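14L protein (Yaba-like disease virus, PDB 4EKX) probably binds and neutralises the host cytokine interleukin-18. Local coordinates at residues S52-R57 with E87-V92. The protein carries 2 engineered substitutions. Sequence-based numbering, arbitrary orientation.
Sequences SGYRER and EKLTCV
Y54 OH and E87 OE1 meet through a single water, which lies 2.6 Å from Y54 OH and donates to E87 OE1 at 2.7 Å. This bridge joins one sheet of an immunoglobulin-like beta-sandwich to the loop that leads into the other, a worked example of how a tyrosine can pack apolar partners along its ring and keep a polar end at the margin. Y54 lies on strand 54-58, outermost in its sheet within the chain, E87 follows the short helix 82-86, and L89 lies on strand 89-94 of the other sheet. With CG beside its backbone N and anti to the carbonyl carbon (chi1 -68°), Y54 sends its ring into the interior between the sheets. The methyl CD2 of L89 meets the ring obliquely, 3.8 Å from Y54 CE1, and lies 3.7 Å from Y54 OH. I39, L75 and L77 also touch the tyrosine, bringing strands of both sheets around it. E87 lays CB and CG along the hydroxyl, and the bend at chi2 turns its carboxylate back toward the water, its plane 65° from that of the ring. The water lies in the ring plane at the edge and links phenol and carboxylate, which do not bond directly. Farther along the second strand, C91 forms the disulfide to C23 that joins the two sheets. An ST turn leads into Y54: S52 OG lies at the ring's edge and accepts a hydrogen bond from Y54 N, 3.1 Å long and fairly straight at 161°.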
loop_
_atom_site.group_PDB
_atom_site.type_symbol
_atom_site.label_atom_id
_atom_site.label_comp_id
_atom_site.label_asym_id
_atom_site.label_seq_id
_atom_site.Cartn_x
_atom_site.Cartn_y
_atom_site.Cartn_z
ATOM N N SER D 52 -5.813 -15.584 -18.959
ATOM C CA SER D 52 -4.459 -15.265 -19.393
ATOM C C SER D 52 -3.497 -15.326 -18.207
ATOM O O SER D 52 -2.292 -15.501 -18.380
ATOM C CB SER D 52 -4.413 -13.876 -20.036
ATOM O OG SER D 52 -4.513 -12.853 -19.054
ATOM N N GLY D 53 -4.040 -15.185 -17.003
ATOM C CA GLY D 53 -3.224 -15.156 -15.802
ATOM C C GLY D 53 -2.923 -13.746 -15.338
ATOM O O GLY D 53 -2.313 -13.551 -14.278
ATOM N N TYR D 54 -3.348 -12.762 -16.130
ATOM C CA TYR D 54 -3.164 -11.360 -15.764
ATOM C C TYR D 54 -4.483 -10.744 -15.318
ATOM O O TYR D 54 -5.524 -10.973 -15.930
ATOM C CB TYR D 54 -2.621 -10.555 -16.941
ATOM C CG TYR D 54 -1.206 -10.899 -17.357
ATOM C CD1 TYR D 54 -0.116 -10.301 -16.733
ATOM C CD2 TYR D 54 -0.959 -11.800 -18.393
ATOM C CE1 TYR D 54 1.178 -10.590 -17.113
ATOM C CE2 TYR D 54 0.339 -12.099 -18.783
ATOM C CZ TYR D 54 1.404 -11.487 -18.139
ATOM O OH TYR D 54 2.700 -11.763 -18.514
ATOM N N ARG D 55 -4.439 -9.986 -14.231
ATOM C CA ARG D 55 -5.582 -9.179 -13.836
ATOM C C ARG D 55 -5.065 -7.795 -13.444
ATOM O O ARG D 55 -4.002 -7.673 -12.846
ATOM C CB ARG D 55 -6.330 -9.829 -12.671
ATOM C CG ARG D 55 -7.557 -9.052 -12.216
ATOM C CD ARG D 55 -8.416 -9.841 -11.236
ATOM N NE ARG D 55 -7.701 -10.186 -10.009
ATOM C CZ ARG D 55 -7.578 -9.379 -8.961
ATOM N NH1 ARG D 55 -8.114 -8.166 -8.987
ATOM N NH2 ARG D 55 -6.914 -9.784 -7.886
ATOM N N GLU D 56 -5.792 -6.756 -13.821
ATOM C CA GLU D 56 -5.379 -5.407 -13.461
ATOM C C GLU D 56 -6.357 -4.776 -12.485
ATOM O O GLU D 56 -7.574 -4.924 -12.618
ATOM C CB GLU D 56 -5.248 -4.532 -14.708
ATOM C CG GLU D 56 -4.756 -3.128 -14.421
ATOM C CD GLU D 56 -4.617 -2.325 -15.689
ATOM O OE1 GLU D 56 -5.620 -2.228 -16.422
ATOM O OE2 GLU D 56 -3.512 -1.810 -15.957
ATOM N N ARG D 57 -5.817 -4.066 -11.504
ATOM C CA ARG D 57 -6.645 -3.319 -10.586
ATOM C C ARG D 57 -6.266 -1.853 -10.684
ATOM O O ARG D 57 -5.208 -1.444 -10.208
ATOM C CB ARG D 57 -6.442 -3.818 -9.155
ATOM C CG ARG D 57 -7.211 -3.031 -8.115
ATOM N N GLU D 87 8.096 -12.119 -19.874
ATOM C CA GLU D 87 7.365 -11.083 -20.599
ATOM C C GLU D 87 7.816 -9.695 -20.161
ATOM O O GLU D 87 8.004 -9.444 -18.968
ATOM C CB GLU D 87 5.864 -11.239 -20.338
ATOM C CG GLU D 87 4.963 -10.358 -21.186
ATOM C CD GLU D 87 4.816 -10.877 -22.599
ATOM O OE1 GLU D 87 4.265 -11.988 -22.776
ATOM O OE2 GLU D 87 5.265 -10.178 -23.529
ATOM N N LYS D 88 8.005 -8.799 -21.124
ATOM C CA LYS D 88 8.255 -7.395 -20.794
ATOM C C LYS D 88 6.951 -6.707 -20.405
ATOM O O LYS D 88 6.063 -6.524 -21.235
ATOM C CB LYS D 88 8.921 -6.654 -21.959
ATOM C CG LYS D 88 9.292 -5.199 -21.628
ATOM C CD LYS D 88 10.027 -4.555 -22.790
ATOM C CE LYS D 88 10.296 -3.084 -22.533
ATOM N NZ LYS D 88 10.983 -2.445 -23.684
ATOM N N LEU D 89 6.850 -6.307 -19.137
ATOM C CA LEU D 89 5.632 -5.704 -18.619
ATOM C C LEU D 89 5.834 -4.199 -18.418
ATOM O O LEU D 89 6.742 -3.772 -17.708
ATOM C CB LEU D 89 5.229 -6.370 -17.300
ATOM C CG LEU D 89 5.168 -7.908 -17.337
ATOM C CD1 LEU D 89 4.935 -8.473 -15.937
ATOM C CD2 LEU D 89 4.091 -8.392 -18.289
ATOM N N THR D 90 4.988 -3.402 -19.052
ATOM C CA THR D 90 5.169 -1.952 -19.027
ATOM C C THR D 90 4.059 -1.237 -18.277
ATOM O O THR D 90 2.881 -1.500 -18.501
ATOM C CB THR D 90 5.234 -1.396 -20.464
ATOM O OG1 THR D 90 6.357 -1.970 -21.142
ATOM C CG2 THR D 90 5.360 0.133 -20.460
ATOM N N CYS D 91 4.431 -0.331 -17.375
ATOM C CA CYS D 91 3.442 0.599 -16.832
ATOM C C CYS D 91 3.585 1.990 -17.448
ATOM O O CYS D 91 4.685 2.522 -17.574
ATOM C CB CYS D 91 3.454 0.682 -15.307
ATOM S SG CYS D 91 2.020 1.670 -14.727
ATOM N N VAL D 92 2.452 2.563 -17.830
ATOM C CA VAL D 92 2.431 3.811 -18.576
ATOM C C VAL D 92 1.748 4.881 -17.747
ATOM O O VAL D 92 0.691 4.640 -17.174
ATOM C CB VAL D 92 1.656 3.663 -19.895
ATOM C CG1 VAL D 92 1.754 4.959 -20.740
ATOM C CG2 VAL D 92 2.159 2.453 -20.676
HETATM O O HOH W 1 2.855 -13.111 -20.784
#